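Local coordinates for protein putative pectin lyase (PDB 7CHU) that serves as the tailspike of a thermophilic bacteriophage and probably recognises or degrades polysaccharide on the host cell surface, at residues C146-F160 with M177-L191. Numbering follows the deposited sequence.
Sequences CIKSTITNGNPVFEF and MCIDGQNNDCIGVSL
Residues 146-160 and 177-191 form matching parts of two successive coils of a right-handed parallel beta-helix, the pectate lyase-like fold found in many phage tailspikes. Strands 146-149 and 177-180 run side by side, 11° from parallel, and Ile147 bonds to the two residues flanking its partner Ile179: its N donates to Cys178 O at 2.8 Å and its O accepts from the N of Asp180. A second ladder, from Pro156/Ile187 to Phe160/Leu191, is offset by one residue because the intervening loops differ in length; Phe158 O takes Ser190 N and Ser190 O takes Phe160 N.

Inside the coil, aliphatic and aromatic side chains from both ladders meet. The Phe158 ring receives Ile179 CD1 at its edge, in plane, while Met177 SD makes an oblique Met-aromatic contact, 4.0 Å from CE2 of Phe158. Val157 and Ile179 lie alongside with their chains running opposite ways, the CG2 methyls 3.7 Å apart. Farther along, Leu191 CD2 lies 3.5 Å from CD1 of the Phe160 ring, the leucine running alongside the phenylalanine in the same direction. Ile128 and Ile130 of the preceding coil pack against Phe158.

On the other face Lys148 NZ forms a salt bridge with Asp180 OD2 (3.0 Å), approaching on the anti side. With CG anti to the backbone N (chi1 177°), the Asp180 carboxylate lies between Lys148 and its own turn, and OD1 accepts from Gln182 N in an Asx turn. The amide of Gln182 then reaches back, NE2 donating to Ser149 O at 2.7 Å from above the carbonyl plane. At the loop's far end Gly154 N binds Asp185 O, and Asn209 of the next coil holds Asp185 OD1. Backbone ladders, apolar packing inside and polar links on the outer face and in the loops thus join the coils, with Asp180 fastening both the neighbouring strand and its own turn.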
loop_
_atom_site.group_PDB
_atom_site.type_symbol
_atom_site.label_atom_id
_atom_site.label_comp_id
_atom_site.label_asym_id
_atom_site.label_seq_id
_atom_site.Cartn_x
_atom_site.Cartn_y
_atom_site.Cartn_z
ATOM N N CYS A 146 -25.893 -8.894 8.358
ATOM C CA CYS A 146 -26.372 -7.567 7.979
ATOM C C CYS A 146 -27.291 -6.996 9.058
ATOM O O CYS A 146 -28.328 -7.589 9.379
ATOM C CB CYS A 146 -27.092 -7.623 6.632
ATOM S SG CYS A 146 -27.646 -5.972 6.033
ATOM N N ILE A 147 -26.919 -5.844 9.605
ATOM C CA ILE A 147 -27.761 -5.121 10.553
ATOM C C ILE A 147 -28.674 -4.200 9.752
ATOM O O ILE A 147 -28.192 -3.376 8.964
ATOM C CB ILE A 147 -26.902 -4.331 11.550
ATOM C CG1 ILE A 147 -25.742 -5.187 12.118
ATOM C CG2 ILE A 147 -27.759 -3.742 12.650
ATOM C CD1 ILE A 147 -26.143 -6.437 12.901
ATOM N N LYS A 148 -29.987 -4.385 9.885
ATOM C CA LYS A 148 -30.985 -3.600 9.167
ATOM C C LYS A 148 -31.600 -2.577 10.117
ATOM O O LYS A 148 -32.364 -2.935 11.016
ATOM C CB LYS A 148 -32.069 -4.495 8.574
ATOM C CG LYS A 148 -31.534 -5.499 7.550
ATOM C CD LYS A 148 -31.545 -4.991 6.134
ATOM C CE LYS A 148 -31.247 -6.126 5.144
ATOM N NZ LYS A 148 -31.131 -5.614 3.744
ATOM N N SER A 149 -31.292 -1.307 9.907
ATOM C CA SER A 149 -31.745 -0.261 10.825
ATOM C C SER A 149 -33.133 0.230 10.460
ATOM O O SER A 149 -33.444 0.426 9.283
ATOM C CB SER A 149 -30.784 0.927 10.797
ATOM O OG SER A 149 -31.143 1.901 11.769
ATOM N N THR A 150 -33.953 0.490 11.479
ATOM C CA THR A 150 -35.161 1.290 11.309
ATOM C C THR A 150 -35.065 2.600 12.072
ATOM O O THR A 150 -36.084 3.266 12.277
ATOM C CB THR A 150 -36.409 0.536 11.778
ATOM O OG1 THR A 150 -36.382 0.438 13.208
ATOM C CG2 THR A 150 -36.476 -0.870 11.161
ATOM N N ILE A 151 -33.870 2.959 12.531
ATOM C CA ILE A 151 -33.682 4.189 13.289
ATOM C C ILE A 151 -33.881 5.395 12.375
ATOM O O ILE A 151 -33.287 5.483 11.292
ATOM C CB ILE A 151 -32.287 4.202 13.928
ATOM C CG1 ILE A 151 -32.141 3.022 14.892
ATOM C CG2 ILE A 151 -31.994 5.537 14.587
ATOM C CD1 ILE A 151 -30.749 2.923 15.479
ATOM N N THR A 152 -34.721 6.332 12.808
ATOM C CA THR A 152 -34.998 7.534 12.024
ATOM C C THR A 152 -34.728 8.830 12.772
ATOM O O THR A 152 -35.027 9.904 12.233
ATOM C CB THR A 152 -36.467 7.573 11.560
ATOM O OG1 THR A 152 -37.324 7.592 12.711
ATOM C CG2 THR A 152 -36.803 6.375 10.671
ATOM N N ASN A 153 -34.204 8.777 13.993
ATOM C CA ASN A 153 -34.028 9.989 14.786
ATOM C C ASN A 153 -32.615 10.540 14.694
ATOM O O ASN A 153 -32.226 11.379 15.522
ATOM C CB ASN A 153 -34.406 9.748 16.251
ATOM C CG ASN A 153 -33.545 8.670 16.889
ATOM O OD1 ASN A 153 -32.561 8.217 16.300
ATOM N ND2 ASN A 153 -33.909 8.254 18.079
ATOM N N GLY A 154 -31.845 10.107 13.696
ATOM C CA GLY A 154 -30.492 10.594 13.525
ATOM C C GLY A 154 -29.451 9.914 14.390
ATOM O O GLY A 154 -28.270 10.259 14.288
ATOM N N ASN A 155 -29.842 8.955 15.230
ATOM C CA ASN A 155 -28.881 8.246 16.062
ATOM C C ASN A 155 -28.102 7.226 15.244
ATOM O O ASN A 155 -28.545 6.804 14.174
ATOM C CB ASN A 155 -29.583 7.523 17.214
ATOM C CG ASN A 155 -29.700 8.390 18.467
ATOM O OD1 ASN A 155 -29.082 9.451 18.565
ATOM N ND2 ASN A 155 -30.503 7.939 19.424
ATOM N N PRO A 156 -26.943 6.799 15.740
ATOM C CA PRO A 156 -26.200 5.729 15.065
ATOM C C PRO A 156 -26.779 4.357 15.379
ATOM O O PRO A 156 -27.466 4.166 16.382
ATOM C CB PRO A 156 -24.782 5.870 15.623
ATOM C CG PRO A 156 -24.942 6.585 16.932
ATOM C CD PRO A 156 -26.134 7.482 16.770
ATOM N N VAL A 157 -26.507 3.406 14.477
ATOM C CA VAL A 157 -26.843 2.008 14.741
ATOM C C VAL A 157 -25.924 1.459 15.822
ATOM O O VAL A 157 -26.379 0.914 16.835
ATOM C CB VAL A 157 -26.750 1.171 13.451
ATOM C CG1 VAL A 157 -27.115 -0.273 13.732
ATOM C CG2 VAL A 157 -27.670 1.707 12.396
ATOM N N PHE A 158 -24.612 1.635 15.640
ATOM C CA PHE A 158 -23.612 1.292 16.644
ATOM C C PHE A 158 -22.916 2.577 17.067
ATOM O O PHE A 158 -22.259 3.219 16.242
ATOM C CB PHE A 158 -22.568 0.312 16.095
ATOM C CG PHE A 158 -23.090 -1.062 15.837
ATOM C CD1 PHE A 158 -23.725 -1.784 16.843
ATOM C CD2 PHE A 158 -22.910 -1.656 14.595
ATOM C CE1 PHE A 158 -24.185 -3.069 16.602
ATOM C CE2 PHE A 158 -23.365 -2.938 14.351
ATOM C CZ PHE A 158 -24.006 -3.645 15.346
ATOM N N GLU A 159 -22.991 2.900 18.362
ATOM C CA GLU A 159 -22.273 4.025 18.946
ATOM C C GLU A 159 -21.123 3.491 19.798
ATOM O O GLU A 159 -21.358 2.839 20.826
ATOM C CB GLU A 159 -23.217 4.899 19.791
ATOM C CG GLU A 159 -22.560 6.205 20.274
ATOM C CD GLU A 159 -23.403 6.999 21.314
ATOM O OE1 GLU A 159 -24.108 6.389 22.149
ATOM O OE2 GLU A 159 -23.340 8.247 21.313
ATOM N N PHE A 160 -19.885 3.794 19.391
ATOM C CA PHE A 160 -18.685 3.537 20.182
ATOM C C PHE A 160 -18.276 4.867 20.799
ATOM O O PHE A 160 -17.915 5.797 20.075
ATOM C CB PHE A 160 -17.523 2.986 19.334
ATOM C CG PHE A 160 -17.768 1.633 18.690
ATOM C CD1 PHE A 160 -18.515 1.533 17.521
ATOM C CD2 PHE A 160 -17.215 0.470 19.236
ATOM C CE1 PHE A 160 -18.722 0.299 16.919
ATOM C CE2 PHE A 160 -17.414 -0.765 18.645
ATOM C CZ PHE A 160 -18.186 -0.851 17.488
ATOM N N MET A 177 -19.116 -7.571 8.542
ATOM C CA MET A 177 -20.561 -7.384 8.642
ATOM C C MET A 177 -20.932 -6.066 7.962
ATOM O O MET A 177 -20.070 -5.218 7.714
ATOM C CB MET A 177 -21.038 -7.395 10.107
ATOM C CG MET A 177 -20.759 -6.097 10.869
ATOM S SD MET A 177 -21.544 -6.051 12.537
ATOM C CE MET A 177 -20.648 -7.369 13.274
ATOM N N CYS A 178 -22.229 -5.912 7.655
ATOM C CA CYS A 178 -22.781 -4.721 6.998
ATOM C C CYS A 178 -23.769 -4.046 7.942
ATOM O O CYS A 178 -24.519 -4.722 8.657
ATOM C CB CYS A 178 -23.519 -5.068 5.664
ATOM S SG CYS A 178 -24.167 -3.616 4.682
ATOM N N ILE A 179 -23.763 -2.712 7.951
ATOM C CA ILE A 179 -24.840 -1.915 8.533
ATOM C C ILE A 179 -25.616 -1.292 7.378
ATOM O O ILE A 179 -25.051 -0.527 6.585
ATOM C CB ILE A 179 -24.316 -0.828 9.484
ATOM C CG1 ILE A 179 -23.770 -1.455 10.766
ATOM C CG2 ILE A 179 -25.458 0.147 9.832
ATOM C CD1 ILE A 179 -22.314 -1.943 10.661
ATOM N N ASP A 180 -26.904 -1.620 7.275
ATOM C CA ASP A 180 -27.768 -1.144 6.193
ATOM C C ASP A 180 -28.827 -0.227 6.800
ATOM O O ASP A 180 -29.726 -0.697 7.518
ATOM C CB ASP A 180 -28.395 -2.328 5.457
ATOM C CG ASP A 180 -29.367 -1.914 4.354
ATOM O OD1 ASP A 180 -29.609 -0.690 4.128
ATOM O OD2 ASP A 180 -29.909 -2.842 3.706
ATOM N N GLY A 181 -28.717 1.082 6.503
ATOM C CA GLY A 181 -29.618 2.083 7.064
ATOM C C GLY A 181 -30.994 2.119 6.432
ATOM O O GLY A 181 -31.884 2.805 6.948
ATOM N N GLN A 182 -31.181 1.385 5.331
ATOM C CA GLN A 182 -32.468 1.282 4.634
ATOM C C GLN A 182 -33.008 2.661 4.254
ATOM O O GLN A 182 -34.222 2.879 4.221
ATOM C CB GLN A 182 -33.497 0.494 5.455
ATOM C CG GLN A 182 -32.999 -0.910 5.881
ATOM C CD GLN A 182 -34.097 -1.785 6.467
ATOM O OE1 GLN A 182 -34.678 -2.590 5.754
ATOM N NE2 GLN A 182 -34.360 -1.662 7.777
ATOM N N ASN A 183 -32.099 3.598 3.966
ATOM C CA ASN A 183 -32.443 4.972 3.593
ATOM C C ASN A 183 -33.119 5.727 4.723
ATOM O O ASN A 183 -33.689 6.800 4.499
ATOM C CB ASN A 183 -33.312 5.008 2.335
ATOM C CG ASN A 183 -32.574 4.479 1.123
ATOM O OD1 ASN A 183 -33.056 3.595 0.420
ATOM N ND2 ASN A 183 -31.377 4.989 0.905
ATOM N N ASN A 184 -33.042 5.205 5.942
ATOM C CA ASN A 184 -33.561 5.916 7.096
ATOM C C ASN A 184 -32.571 6.969 7.591
ATOM O O ASN A 184 -31.375 6.935 7.281
ATOM C CB ASN A 184 -33.890 4.937 8.215
ATOM C CG ASN A 184 -35.022 4.012 7.842
ATOM O OD1 ASN A 184 -34.930 2.790 7.972
ATOM N ND2 ASN A 184 -36.090 4.588 7.352
ATOM N N ASP A 185 -33.087 7.911 8.381
ATOM C CA ASP A 185 -32.249 8.958 8.979
ATOM C C ASP A 185 -31.555 8.401 10.219
ATOM O O ASP A 185 -31.976 8.609 11.366
ATOM C CB ASP A 185 -33.066 10.198 9.315
ATOM C CG ASP A 185 -32.210 11.331 9.840
ATOM O OD1 ASP A 185 -30.956 11.218 9.856
ATOM O OD2 ASP A 185 -32.798 12.348 10.246
ATOM N N CYS A 186 -30.461 7.676 9.969
ATOM C CA CYS A 186 -29.601 7.121 11.007
ATOM C C CYS A 186 -28.152 7.244 10.554
ATOM O O CYS A 186 -27.872 7.334 9.357
ATOM C CB CYS A 186 -29.949 5.661 11.331
ATOM S SG CYS A 186 -29.637 4.512 9.951
ATOM N N ILE A 187 -27.235 7.297 11.521
ATOM C CA ILE A 187 -25.807 7.136 11.275
ATOM C C ILE A 187 -25.508 5.637 11.298
ATOM O O ILE A 187 -26.074 4.908 12.108
ATOM C CB ILE A 187 -24.983 7.895 12.335
ATOM C CG1 ILE A 187 -25.236 9.414 12.225
ATOM C CG2 ILE A 187 -23.465 7.546 12.222
ATOM C CD1 ILE A 187 -24.832 10.192 13.471
ATOM N N GLY A 188 -24.656 5.162 10.397
ATOM C CA GLY A 188 -24.357 3.743 10.420
ATOM C C GLY A 188 -23.539 3.382 11.632
ATOM O O GLY A 188 -23.952 2.567 12.463
ATOM N N VAL A 189 -22.374 4.006 11.757
ATOM C CA VAL A 189 -21.443 3.735 12.845
ATOM C C VAL A 189 -20.914 5.071 13.317
ATOM O O VAL A 189 -20.507 5.903 12.495
ATOM C CB VAL A 189 -20.268 2.835 12.402
ATOM C CG1 VAL A 189 -19.229 2.708 13.523
ATOM C CG2 VAL A 189 -20.767 1.476 11.927
ATOM N N SER A 190 -20.910 5.274 14.627
ATOM C CA SER A 190 -20.353 6.467 15.247
ATOM C C SER A 190 -19.179 6.086 16.128
ATOM O O SER A 190 -19.313 5.207 16.988
ATOM C CB SER A 190 -21.407 7.192 16.085
ATOM O OG SER A 190 -20.905 8.423 16.562
ATOM N N LEU A 191 -18.058 6.791 15.950
ATOM C CA LEU A 191 -16.825 6.576 16.702
ATOM C C LEU A 191 -16.416 7.885 17.365
ATOM O O LEU A 191 -16.339 8.922 16.697
ATOM C CB LEU A 191 -15.679 6.068 15.790
ATOM C CG LEU A 191 -15.916 4.867 14.858
ATOM C CD1 LEU A 191 -14.617 4.480 14.085
ATOM C CD2 LEU A 191 -16.442 3.652 15.625
HETATM O O HOH W 1 -36.016 12.005 10.880
HETATM O O HOH W 2 -19.534 7.914 18.974
#